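Local structure of putative TetR-family transcriptional regulator (Syntrophomonas wolfei subsp. wolfei, 3LWJ) at residues L18-D23 and A40-G45; G29-S34 and A118-C123; Q70-I75 and L132-R137; T105-Y110 and F166-W171; Y141-K144 and K149-P152. The protein probably binds DNA and regulates transcription, as TetR-family regulators generally do, and forms a two-subunit assembly built almost wholly of helices. One frame throughout, in Å; residues are numbered along the deposited sequence.

How the interactions relate
The five contacts show how an all-helical regulator is put together from its predicted DNA-binding end to its far tip. Interaction 1 joins helices 10-28 and 35-42, and interaction 2, its centre about 16 Å away, ties the loop between them to the start of helix 118-144. That helix serves interactions 3 and 5 too, running from beside the head to the tip, the centres of interactions 2 and 5 lying about 37 Å apart. Interaction 4, deep in the body, touches interaction 1 through Leu22 against Thr105 and Leu106. Along the chain interactions 1 and 2 interlock, interactions 2, 3 and 4 cross one another, and interaction 5 is a hairpin between the two segments of interaction 4.

Interaction 1 (L18-D23 and A40-G45)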
# COMPACT_ATOMS: atom_id res chain seq x y z
N LEU A 18 21.60 -5.48 14.33
CA LEU A 18 20.39 -5.56 13.49
C LEU A 18 19.31 -6.49 14.07
O LEU A 18 18.14 -6.13 14.08
CB LEU A 18 20.75 -5.97 12.05
CG LEU A 18 21.69 -5.03 11.29
CD1 LEU A 18 22.02 -5.60 9.91
CD2 LEU A 18 21.12 -3.60 11.17
N THR A 19 19.69 -7.67 14.56
CA THR A 19 18.69 -8.60 15.13
C THR A 19 18.05 -7.99 16.37
O THR A 19 16.81 -7.97 16.49
CB THR A 19 19.28 -9.99 15.49
OG1 THR A 19 20.19 -10.41 14.46
CG2 THR A 19 18.17 -11.03 15.63
N CYS A 20 18.89 -7.47 17.27
CA CYS A 20 18.41 -6.81 18.50
C CYS A 20 17.50 -5.60 18.22
O CYS A 20 16.52 -5.37 18.93
CB CYS A 20 19.58 -6.34 19.38
SG CYS A 20 20.59 -7.66 20.06
N SER A 21 17.86 -4.83 17.20
CA SER A 21 17.09 -3.65 16.80
C SER A 21 15.71 -4.07 16.30
O SER A 21 14.68 -3.51 16.68
CB SER A 21 17.84 -2.86 15.70
OG SER A 21 19.05 -2.31 16.17
N LEU A 22 15.70 -5.09 15.44
CA LEU A 22 14.46 -5.66 14.95
C LEU A 22 13.60 -6.09 16.14
O LEU A 22 12.44 -5.70 16.25
CB LEU A 22 14.76 -6.84 14.00
CG LEU A 22 13.89 -7.16 12.80
CD1 LEU A 22 13.29 -5.92 12.15
CD2 LEU A 22 14.76 -7.97 11.79
N ASP A 23 14.17 -6.86 17.07
CA ASP A 23 13.39 -7.36 18.22
C ASP A 23 12.77 -6.23 19.04
O ASP A 23 11.61 -6.32 19.46
CB ASP A 23 14.22 -8.25 19.16
CG ASP A 23 14.71 -9.55 18.48
OD1 ASP A 23 14.25 -9.89 17.38
OD2 ASP A 23 15.60 -10.21 19.05
N ALA A 40 22.37 -1.07 24.67
CA ALA A 40 22.27 -1.89 25.89
C ALA A 40 21.94 -3.36 25.61
O ALA A 40 22.58 -4.25 26.14
CB ALA A 40 21.25 -1.29 26.87
N LEU A 41 20.94 -3.63 24.78
CA LEU A 41 20.57 -5.02 24.45
C LEU A 41 21.59 -5.71 23.52
O LEU A 41 21.74 -6.94 23.55
CB LEU A 41 19.19 -5.05 23.81
CG LEU A 41 18.48 -6.41 23.70
CD1 LEU A 41 17.98 -6.87 25.08
CD2 LEU A 41 17.34 -6.30 22.68
N SER A 42 22.27 -4.93 22.68
CA SER A 42 23.31 -5.46 21.78
C SER A 42 24.62 -5.76 22.53
O SER A 42 25.34 -6.70 22.16
CB SER A 42 23.58 -4.47 20.66
OG SER A 42 24.01 -5.14 19.50
N GLU A 43 24.93 -4.96 23.56
CA GLU A 43 26.16 -5.06 24.37
C GLU A 43 27.47 -4.81 23.64
O GLU A 43 28.52 -5.12 24.18
CB GLU A 43 26.25 -6.42 25.08
CG GLU A 43 25.34 -6.56 26.29
CD GLU A 43 25.01 -8.01 26.57
OE1 GLU A 43 24.65 -8.73 25.61
OE2 GLU A 43 25.11 -8.45 27.74
N VAL A 44 27.43 -4.26 22.43
CA VAL A 44 28.68 -4.01 21.67
C VAL A 44 29.47 -2.77 22.16
O VAL A 44 30.62 -2.57 21.76
CB VAL A 44 28.43 -3.90 20.14
CG1 VAL A 44 27.84 -5.22 19.60
CG2 VAL A 44 27.53 -2.70 19.82
N GLY A 45 28.86 -1.95 23.03
CA GLY A 45 29.49 -0.71 23.53
C GLY A 45 29.06 0.49 22.68
O GLY A 45 28.78 0.35 21.48
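Cys20 and Ser42 mark the closest backbone approach, their CA atoms 6.0 Å apart where the middle of helix 10-28 passes the last turn of helix 35-42. Cysteine and serine, both small, allow so short a separation. After Ser42 the segment 40-45 leaves the helix: Glu43 adopts a positive phi of 64°, and three residues later a new helix starts, with Gly45 in its N-cap position. At the backbone angles of Gly45 any side chain would collide with the carbonyl before it, so glycine suits the position.

This is the turn of the helix-turn-helix predicted for residues 34-53, in which helix 35-42 comes first and helix 46-52 is the probable DNA-reading element. Helix 10-28 packs against the first helix of the motif, chiefly through Cys20. Its sulfur lies anti to its own carbonyl carbon (chi1 -65°) and is thereby aimed at the end of helix 35-42, where SG sits 3.7 Å from Leu41 O and 3.9 Å from Ser42 CA. The thiol thus rests on backbone rather than on another side chain's tip. Leu41 adds one methyl of its fork, CD2, which comes to 4.0 Å from Cys20 CB and also lies beside the carbonyl oxygen of Cys20. The same leucine packs on Leu24, one turn further along helix 10-28, while Ser42 leans on Ile17. The carbonyl of Ser42, near the helix end, receives a hydrogen bond from Lys16 NZ, a second, polar tie between the same two helices.

Interaction 2 (G29-S34 and A118-C123); sequences GYYNTS and APIDQC
Tyr30 and Tyr31 meet the side chain of Ile120 with their rings set edge against face: Tyr30 CD2 stands 3.8 Å above the plane of the Tyr31 ring, over its centre, and Tyr31 CD1 lies at the edge of the Tyr30 ring, in its plane. Ile120 points at both from the opposite direction and reaches each ring obliquely. Its CG1 is 3.6 Å from Tyr30 CE2 and 3.5 Å from Tyr31 OH, so a single branched side chain fills the angle between two phenols. With CG anti to the backbone N (chi1 179°), Tyr30 is carried away from its loop toward helix 118-144. Both hydroxyls have hydrogen-bond partners outside the two segments, Tyr30 OH with Glu57 and Tyr31 OH with Ser116 and Ser117. Replacing Tyr30 by an alanine would probably leave a gap beside Ile120 and over the Tyr31 face, and deprive Glu57 of its hydrogen-bonding mate. Behind the rings the loop is braced by Thr33 OG1, which donates to Gly29 O at 3.0 Å from above the carbonyl plane. The arrangement is consistent with the junction between the predicted DNA-binding domain and the helical body of TetR-family regulators.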
# COMPACT_ATOMS: atom_id res chain seq x y z
N GLY A 29 7.85 -0.85 19.68
CA GLY A 29 7.52 0.09 18.60
C GLY A 29 8.74 0.91 18.14
O GLY A 29 9.53 1.38 18.96
N TYR A 30 8.89 1.07 16.82
CA TYR A 30 10.04 1.73 16.19
C TYR A 30 10.38 3.11 16.81
O TYR A 30 11.54 3.40 17.08
CB TYR A 30 9.81 1.87 14.67
CG TYR A 30 10.96 2.57 13.98
CD1 TYR A 30 12.02 1.84 13.46
CD2 TYR A 30 11.02 3.97 13.91
CE1 TYR A 30 13.11 2.47 12.87
CE2 TYR A 30 12.10 4.61 13.31
CZ TYR A 30 13.15 3.85 12.81
OH TYR A 30 14.24 4.45 12.19
N TYR A 31 9.37 3.93 17.04
CA TYR A 31 9.58 5.28 17.57
C TYR A 31 9.90 5.32 19.05
O TYR A 31 10.72 6.17 19.50
CB TYR A 31 8.38 6.17 17.24
CG TYR A 31 8.35 6.46 15.77
CD1 TYR A 31 9.32 7.30 15.20
CD2 TYR A 31 7.43 5.87 14.93
CE1 TYR A 31 9.33 7.58 13.86
CE2 TYR A 31 7.44 6.11 13.57
CZ TYR A 31 8.39 6.98 13.04
OH TYR A 31 8.40 7.24 11.69
N ASN A 32 9.28 4.41 19.80
CA ASN A 32 9.57 4.23 21.24
C ASN A 32 10.93 3.59 21.53
O ASN A 32 11.36 3.63 22.66
CB ASN A 32 8.50 3.35 21.91
CG ASN A 32 7.09 3.94 21.83
OD1 ASN A 32 6.89 5.12 22.05
ND2 ASN A 32 6.11 3.09 21.53
N THR A 33 11.56 2.94 20.55
CA THR A 33 12.92 2.37 20.75
C THR A 33 14.01 3.45 20.59
O THR A 33 14.04 4.15 19.58
CB THR A 33 13.22 1.26 19.74
OG1 THR A 33 12.20 0.27 19.81
CG2 THR A 33 14.63 0.62 20.00
N SER A 34 14.92 3.55 21.57
CA SER A 34 16.09 4.44 21.43
C SER A 34 17.42 3.71 21.08
O SER A 34 17.55 2.49 21.28
CB SER A 34 16.31 5.20 22.73
OG SER A 34 16.68 4.31 23.77
N ALA A 118 8.80 11.72 7.63
CA ALA A 118 9.59 11.87 6.40
C ALA A 118 10.93 11.14 6.45
O ALA A 118 11.34 10.55 5.45
CB ALA A 118 9.79 13.33 6.02
N PRO A 119 11.61 11.13 7.60
CA PRO A 119 12.88 10.37 7.56
C PRO A 119 12.69 8.87 7.33
O PRO A 119 13.51 8.24 6.66
CB PRO A 119 13.50 10.63 8.93
CG PRO A 119 13.02 11.97 9.29
CD PRO A 119 11.57 12.00 8.79
N ILE A 120 11.64 8.30 7.90
CA ILE A 120 11.39 6.84 7.76
C ILE A 120 10.85 6.56 6.37
O ILE A 120 11.30 5.62 5.70
CB ILE A 120 10.48 6.34 8.89
CG1 ILE A 120 11.33 6.17 10.17
CG2 ILE A 120 9.83 5.01 8.52
CD1 ILE A 120 11.94 7.45 10.75
N ASP A 121 9.96 7.43 5.88
CA ASP A 121 9.53 7.34 4.48
C ASP A 121 10.69 7.48 3.48
O ASP A 121 10.73 6.75 2.48
CB ASP A 121 8.40 8.31 4.20
CG ASP A 121 7.06 7.80 4.72
OD1 ASP A 121 6.74 6.60 4.51
OD2 ASP A 121 6.32 8.61 5.31
N GLN A 122 11.67 8.34 3.75
CA GLN A 122 12.89 8.43 2.93
C GLN A 122 13.58 7.05 2.90
O GLN A 122 14.06 6.62 1.88
CB GLN A 122 13.87 9.53 3.44
CG GLN A 122 13.46 11.02 3.14
CD GLN A 122 14.30 12.10 3.90
OE1 GLN A 122 14.09 13.30 3.70
NE2 GLN A 122 15.24 11.66 4.75
N CYS A 123 13.67 6.37 4.06
CA CYS A 123 14.31 5.04 4.09
C CYS A 123 13.50 4.03 3.27
O CYS A 123 14.05 3.25 2.50
CB CYS A 123 14.40 4.49 5.50
SG CYS A 123 15.39 5.45 6.65

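Interaction 3 (Q70-I75 and L132-R137)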
# COMPACT_ATOMS: atom_id res chain seq x y z
N GLN A 70 18.46 -9.63 -0.70
CA GLN A 70 18.01 -11.03 -0.66
C GLN A 70 16.88 -11.33 -1.69
O GLN A 70 16.90 -12.37 -2.37
CB GLN A 70 17.57 -11.38 0.76
CG GLN A 70 17.24 -12.85 1.03
CD GLN A 70 16.58 -13.03 2.41
OE1 GLN A 70 16.62 -12.11 3.25
NE2 GLN A 70 15.96 -14.19 2.63
N ILE A 71 15.93 -10.40 -1.82
CA ILE A 71 14.88 -10.47 -2.85
C ILE A 71 15.51 -10.51 -4.27
O ILE A 71 15.22 -11.41 -5.07
CB ILE A 71 13.88 -9.25 -2.73
CG1 ILE A 71 13.11 -9.29 -1.39
CG2 ILE A 71 12.90 -9.20 -3.91
CD1 ILE A 71 12.28 -8.02 -1.11
N ILE A 72 16.39 -9.55 -4.55
CA ILE A 72 16.96 -9.40 -5.90
C ILE A 72 17.87 -10.58 -6.27
O ILE A 72 17.86 -11.00 -7.41
CB ILE A 72 17.72 -8.05 -6.06
CG1 ILE A 72 16.72 -6.89 -5.96
CG2 ILE A 72 18.55 -7.98 -7.40
CD1 ILE A 72 17.40 -5.55 -5.98
N SER A 73 18.63 -11.10 -5.31
CA SER A 73 19.54 -12.23 -5.57
C SER A 73 18.80 -13.58 -5.69
O SER A 73 19.18 -14.43 -6.51
CB SER A 73 20.65 -12.32 -4.51
OG SER A 73 20.11 -12.62 -3.24
N SER A 74 17.74 -13.77 -4.93
CA SER A 74 16.91 -14.96 -5.11
C SER A 74 16.33 -15.02 -6.53
O SER A 74 16.36 -16.06 -7.18
CB SER A 74 15.78 -14.97 -4.09
OG SER A 74 16.31 -14.94 -2.79
N ILE A 75 15.82 -13.90 -7.02
CA ILE A 75 15.23 -13.82 -8.35
C ILE A 75 16.34 -14.05 -9.41
O ILE A 75 16.19 -14.88 -10.33
CB ILE A 75 14.54 -12.46 -8.55
CG1 ILE A 75 13.31 -12.33 -7.62
CG2 ILE A 75 14.07 -12.27 -9.99
CD1 ILE A 75 12.62 -10.97 -7.66
N LEU A 132 11.64 -1.29 -7.40
CA LEU A 132 10.98 -0.78 -8.60
C LEU A 132 11.89 -0.75 -9.84
O LEU A 132 11.46 -1.17 -10.94
CB LEU A 132 10.37 0.61 -8.38
CG LEU A 132 9.13 0.60 -7.47
CD1 LEU A 132 8.88 2.03 -6.89
CD2 LEU A 132 7.90 0.06 -8.20
N GLU A 133 13.13 -0.30 -9.67
CA GLU A 133 14.11 -0.28 -10.75
C GLU A 133 14.41 -1.70 -11.21
O GLU A 133 14.40 -1.98 -12.40
CB GLU A 133 15.41 0.44 -10.32
CG GLU A 133 15.34 1.99 -10.31
N PHE A 134 14.66 -2.62 -10.29
CA PHE A 134 14.84 -4.02 -10.69
C PHE A 134 13.64 -4.57 -11.46
O PHE A 134 13.79 -5.19 -12.50
CB PHE A 134 15.07 -4.89 -9.45
CG PHE A 134 15.46 -6.30 -9.77
CD1 PHE A 134 16.62 -6.56 -10.52
CD2 PHE A 134 14.67 -7.37 -9.35
CE1 PHE A 134 16.99 -7.86 -10.82
CE2 PHE A 134 15.02 -8.67 -9.67
CZ PHE A 134 16.18 -8.93 -10.40
N TYR A 135 12.43 -4.36 -10.94
CA TYR A 135 11.24 -4.87 -11.62
C TYR A 135 11.14 -4.24 -13.00
O TYR A 135 10.77 -4.91 -13.97
CB TYR A 135 9.95 -4.57 -10.83
CG TYR A 135 9.82 -5.18 -9.44
CD1 TYR A 135 10.59 -6.27 -9.03
CD2 TYR A 135 8.88 -4.69 -8.54
CE1 TYR A 135 10.46 -6.83 -7.77
CE2 TYR A 135 8.71 -5.28 -7.26
CZ TYR A 135 9.52 -6.35 -6.89
OH TYR A 135 9.41 -6.95 -5.66
N SER A 136 11.50 -2.95 -13.11
CA SER A 136 11.49 -2.31 -14.41
C SER A 136 12.46 -2.99 -15.40
O SER A 136 12.07 -3.27 -16.54
CB SER A 136 11.76 -0.81 -14.28
OG SER A 136 10.72 -0.21 -13.54
N ARG A 137 13.68 -3.30 -14.96
CA ARG A 137 14.68 -3.93 -15.86
C ARG A 137 14.09 -5.23 -16.39
O ARG A 137 14.17 -5.48 -17.56
CB ARG A 137 16.00 -4.29 -15.15
CG ARG A 137 16.76 -3.17 -14.44
CD ARG A 137 17.26 -2.09 -15.37
NE ARG A 137 16.19 -1.12 -15.66
CZ ARG A 137 15.88 -0.06 -14.92
NH1 ARG A 137 16.52 0.22 -13.79
NH2 ARG A 137 14.89 0.75 -15.33
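Phe134, Ile72 and Ile75 carry this contact, with the aromatic ring of helix 118-144 received by two isoleucines of helix 56-79. Ile72 comes over one face: its CG2 methyl is 3.9 Å from the ring centroid and only 14° off the ring normal, a CH-pi contact. The other branch of the same residue follows the ring inward, CG1 lying 4.0 Å from Phe134 CD2. Ile75, one turn along, takes the edge instead. Its CG2 lies near the ring plane, 3.7 Å from Phe134 CE2, and its CD1 reaches that same carbon at 3.9 Å. Face and edge are therefore gripped by residues three apart in one helix, which limits how the ring can turn.

Helix 56-79 is the long helix that follows the predicted helix-turn-helix and, as in TetR-family regulators, joins the DNA-binding head to the body; Phe134 is one of the places where the body holds it. Phe134 can reach across because its CG stands anti to the backbone N (chi1 -172°), while the isoleucines run the other way alongside it. A leucine in its place, having no flat face, would probably leave the Ile72 methyl without its CH-pi partner and open a gap beside Ile75. Neighbours extend the packing: Ile71 packs on Leu131 and on Val99, and Ile75 on Thr92, the last two from helix 85-102. A bound 1,2-ethanediol, probably from the crystallisation liquor, comes within about 4 Å of the Phe134 side chain.

Interaction 4 (T105-Y110 and F166-W171); sequences TLSEIY and FSLYKW
Leu168 drives both methyls of its fork against Ser107, and the fit there is close: CD1 and CD2 each lie 3.8 Å from Ser107 CB. Here the backbones of helices 104-113 and 153-173 draw together, with 7.4 Å between the CA atoms of Ser107 and Leu168. CD2 does double duty, since it also meets the edge of the Tyr110 ring, near the ring plane and 3.8 Å from Tyr110 CD2. The two side chains cross at about a right angle. Leu168 gets there with CG anti to its backbone N (chi1 -176°), which carries the fork toward the other helix. All three residues are buried, and their polar ends are served from outside: Ser107 OG has the carbonyls of Phe100 and Asn103 within hydrogen-bonding reach, its one proton shared between them, while Tyr110 OH is bound to Glu128.

Toward the end of the second segment the contact slackens. Trp171, partly exposed, comes no nearer to segment 105-110 than 5.4 Å, from its CZ3 to Ser107 CB, although its indole edge rests on Leu168 CD1 within its own helix, where a wider pi-type turn spans residues 169-171. Glu108, also partly exposed, leaves its backbone on the side away from the contact and forms a salt bridge with Arg112.

Another flank of helix 153-173 meets the second subunit, whose Asp121 binds Tyr169 OH and whose His158 binds Lys170 NZ. A helix that packs on its own core with one side and on the partner with another is consistent with the dimer-forming helices of the TetR-family regulatory domain.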
# COMPACT_ATOMS: atom_id res chain seq x y z
N THR A 105 9.33 -10.57 10.90
CA THR A 105 9.31 -9.46 11.83
C THR A 105 9.66 -8.13 11.07
O THR A 105 9.03 -7.09 11.30
CB THR A 105 10.21 -9.78 13.02
OG1 THR A 105 11.52 -10.02 12.54
CG2 THR A 105 9.69 -11.08 13.79
N LEU A 106 10.60 -8.20 10.13
CA LEU A 106 10.94 -7.05 9.29
C LEU A 106 9.79 -6.66 8.35
O LEU A 106 9.53 -5.46 8.15
CB LEU A 106 12.24 -7.32 8.50
CG LEU A 106 12.73 -6.21 7.56
CD1 LEU A 106 12.80 -4.85 8.28
CD2 LEU A 106 14.05 -6.57 6.94
N SER A 107 9.14 -7.67 7.76
CA SER A 107 7.94 -7.45 6.94
C SER A 107 6.89 -6.72 7.77
O SER A 107 6.23 -5.82 7.29
CB SER A 107 7.38 -8.79 6.41
OG SER A 107 8.22 -9.38 5.39
N GLU A 108 6.73 -7.11 9.02
CA GLU A 108 5.82 -6.39 9.89
C GLU A 108 6.21 -4.92 10.07
O GLU A 108 5.38 -4.03 9.86
CB GLU A 108 5.70 -7.07 11.24
CG GLU A 108 4.34 -6.80 11.89
CD GLU A 108 4.23 -7.38 13.30
OE1 GLU A 108 4.62 -8.55 13.52
OE2 GLU A 108 3.75 -6.63 14.18
N ILE A 109 7.47 -4.65 10.45
CA ILE A 109 7.92 -3.27 10.62
C ILE A 109 7.72 -2.48 9.32
O ILE A 109 7.14 -1.42 9.35
CB ILE A 109 9.40 -3.17 11.03
CG1 ILE A 109 9.65 -3.76 12.42
CG2 ILE A 109 9.91 -1.69 10.98
CD1 ILE A 109 8.83 -3.12 13.53
N TYR A 110 8.17 -3.03 8.18
CA TYR A 110 7.93 -2.42 6.86
C TYR A 110 6.48 -2.06 6.62
O TYR A 110 6.18 -1.01 6.05
CB TYR A 110 8.43 -3.38 5.79
CG TYR A 110 8.10 -3.07 4.36
CD1 TYR A 110 8.43 -1.83 3.79
CD2 TYR A 110 7.52 -4.05 3.54
CE1 TYR A 110 8.13 -1.57 2.43
CE2 TYR A 110 7.24 -3.80 2.19
CZ TYR A 110 7.56 -2.55 1.65
OH TYR A 110 7.28 -2.31 0.34
N PHE A 166 0.47 -4.47 -0.19
CA PHE A 166 -0.89 -4.51 0.37
C PHE A 166 -1.27 -5.90 0.88
O PHE A 166 -1.83 -6.03 1.95
CB PHE A 166 -1.93 -4.09 -0.65
CG PHE A 166 -3.34 -3.91 -0.06
CD1 PHE A 166 -3.52 -3.26 1.14
CD2 PHE A 166 -4.45 -4.35 -0.74
CE1 PHE A 166 -4.78 -3.05 1.69
CE2 PHE A 166 -5.73 -4.16 -0.21
CZ PHE A 166 -5.89 -3.50 1.01
N SER A 167 -0.94 -6.94 0.12
CA SER A 167 -1.25 -8.31 0.56
C SER A 167 -0.35 -8.73 1.76
O SER A 167 -0.80 -9.46 2.64
CB SER A 167 -1.11 -9.26 -0.64
OG SER A 167 0.27 -9.48 -0.88
N LEU A 168 0.92 -8.28 1.79
CA LEU A 168 1.79 -8.51 2.97
C LEU A 168 1.15 -7.89 4.22
O LEU A 168 1.04 -8.50 5.26
CB LEU A 168 3.18 -7.86 2.76
CG LEU A 168 4.25 -8.06 3.84
CD1 LEU A 168 4.43 -9.58 4.19
CD2 LEU A 168 5.60 -7.37 3.38
N TYR A 169 0.71 -6.64 4.09
CA TYR A 169 0.10 -5.94 5.20
C TYR A 169 -1.14 -6.68 5.73
O TYR A 169 -1.31 -6.83 6.93
CB TYR A 169 -0.22 -4.50 4.79
CG TYR A 169 -1.34 -3.79 5.54
CD1 TYR A 169 -1.10 -3.08 6.70
CD2 TYR A 169 -2.64 -3.79 5.04
CE1 TYR A 169 -2.14 -2.40 7.36
CE2 TYR A 169 -3.68 -3.10 5.68
CZ TYR A 169 -3.42 -2.42 6.85
OH TYR A 169 -4.46 -1.73 7.47
N LYS A 170 -1.97 -7.17 4.83
CA LYS A 170 -3.17 -7.91 5.26
C LYS A 170 -2.85 -9.24 5.93
O LYS A 170 -3.64 -9.72 6.78
CB LYS A 170 -4.14 -8.14 4.09
CG LYS A 170 -4.76 -6.85 3.55
CD LYS A 170 -5.97 -7.07 2.55
CE LYS A 170 -7.18 -7.81 3.14
NZ LYS A 170 -8.51 -7.40 2.54
N TRP A 171 -1.73 -9.85 5.59
CA TRP A 171 -1.33 -11.10 6.26
C TRP A 171 -0.70 -10.81 7.61
O TRP A 171 -1.24 -11.20 8.66
CB TRP A 171 -0.38 -11.89 5.39
CG TRP A 171 0.31 -13.02 6.08
CD1 TRP A 171 -0.27 -14.08 6.73
CD2 TRP A 171 1.72 -13.25 6.15
NE1 TRP A 171 0.70 -14.92 7.22
CE2 TRP A 171 1.93 -14.43 6.87
CE3 TRP A 171 2.83 -12.56 5.65
CZ2 TRP A 171 3.20 -14.94 7.12
CZ3 TRP A 171 4.10 -13.07 5.91
CH2 TRP A 171 4.27 -14.24 6.64

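Interaction 5 (Y141-K144 and K149-P152); sequences YGIK and KNVP
Ile143 makes van der Waals contacts, mainly with backbone. In the last turn of helix 118-144 its CG1 lies 3.4 Å from Lys149 O, and CD1, at the end of an extended branch (chi2 170°), reaches to 4.0 Å from Val151 O. The side chain is thus laid along the returning loop. Its second branch touches Asn150, CG2 being 3.7 Å from Asn150 CA and 3.9 Å from Asn150 OD1. The two side chains cross at about a right angle, so the methyl lies against the root and amide of the asparagine. Phe148, in the turn between the segments, also packs on Ile143.

Hydrogen bonding shapes the loop rather than bridging the two segments. Asn150 is the centre of an inverse gamma turn, closed by a weak bond from Val151 N to Lys149 O at 2.9 Å; that carbonyl is the one Ile143 leans on. Just before it, backbone bonding between Gly142 and Phe148 ties the chain back to the helix end.

Charge is directed away, across the dimer. Lys149 leaves the loop on the side away from Ile143, and its NZ donates to the carbonyls of Val195, Gly196 and Leu198 of the second subunit. Three carbonyls at and just past the C-terminal end of that subunit's helix 179-195 would be expected to favour the positive charge. Val151 adds packing on Lys191 of the second subunit.

Taken as a whole, the segments form the connection of an alpha-alpha hairpin, in which helix 118-144 turns back into the antiparallel helix 153-173 at the tip of the body.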
# COMPACT_ATOMS: atom_id res chain seq x y z
N TYR A 141 13.26 -6.15 -20.34
CA TYR A 141 13.79 -7.32 -21.00
C TYR A 141 12.68 -8.09 -21.71
O TYR A 141 12.81 -8.45 -22.89
CB TYR A 141 14.55 -8.20 -19.99
CG TYR A 141 15.29 -9.36 -20.61
CD1 TYR A 141 16.50 -9.16 -21.27
CD2 TYR A 141 14.79 -10.65 -20.51
CE1 TYR A 141 17.20 -10.25 -21.84
CE2 TYR A 141 15.47 -11.73 -21.06
CZ TYR A 141 16.66 -11.53 -21.73
OH TYR A 141 17.30 -12.60 -22.27
N GLY A 142 11.56 -8.31 -21.03
CA GLY A 142 10.44 -9.05 -21.63
C GLY A 142 9.81 -8.36 -22.84
O GLY A 142 9.27 -9.04 -23.74
N ILE A 143 9.85 -7.02 -22.84
CA ILE A 143 9.33 -6.20 -23.94
C ILE A 143 10.23 -6.38 -25.12
O ILE A 143 9.76 -6.63 -26.23
CB ILE A 143 9.25 -4.68 -23.58
CG1 ILE A 143 8.19 -4.46 -22.51
CG2 ILE A 143 8.90 -3.84 -24.81
CD1 ILE A 143 8.21 -3.06 -21.94
N LYS A 144 11.53 -6.27 -24.86
CA LYS A 144 12.56 -6.46 -25.86
C LYS A 144 12.60 -7.85 -26.49
O LYS A 144 12.96 -7.97 -27.66
CB LYS A 144 13.94 -6.09 -25.28
CG LYS A 144 14.15 -4.57 -25.13
CD LYS A 144 14.52 -3.91 -26.50
CE LYS A 144 14.67 -2.39 -26.42
NZ LYS A 144 13.47 -1.66 -26.92
N LYS A 149 4.04 -6.79 -24.09
CA LYS A 149 3.69 -5.62 -24.88
C LYS A 149 4.53 -4.41 -24.45
O LYS A 149 4.93 -4.26 -23.29
CB LYS A 149 2.20 -5.27 -24.75
CG LYS A 149 1.16 -6.27 -25.33
CD LYS A 149 -0.26 -5.65 -25.14
CE LYS A 149 -1.42 -6.48 -25.70
NZ LYS A 149 -1.64 -7.71 -24.94
N ASN A 150 4.77 -3.54 -25.42
CA ASN A 150 5.53 -2.34 -25.24
C ASN A 150 4.63 -1.30 -24.60
O ASN A 150 4.08 -0.47 -25.27
CB ASN A 150 6.06 -1.86 -26.60
CG ASN A 150 7.04 -0.68 -26.47
OD1 ASN A 150 7.47 -0.29 -25.38
ND2 ASN A 150 7.39 -0.11 -27.59
N VAL A 151 4.48 -1.37 -23.30
CA VAL A 151 3.66 -0.41 -22.56
C VAL A 151 4.56 0.33 -21.57
O VAL A 151 5.65 -0.12 -21.28
CB VAL A 151 2.52 -1.13 -21.81
CG1 VAL A 151 1.55 -1.75 -22.83
CG2 VAL A 151 3.08 -2.19 -20.82
N PRO A 152 4.07 1.46 -21.04
CA PRO A 152 4.88 2.11 -20.01
C PRO A 152 5.19 1.17 -18.84
O PRO A 152 4.29 0.54 -18.32
CB PRO A 152 3.99 3.29 -19.60
CG PRO A 152 3.28 3.65 -20.88
CD PRO A 152 2.86 2.25 -21.33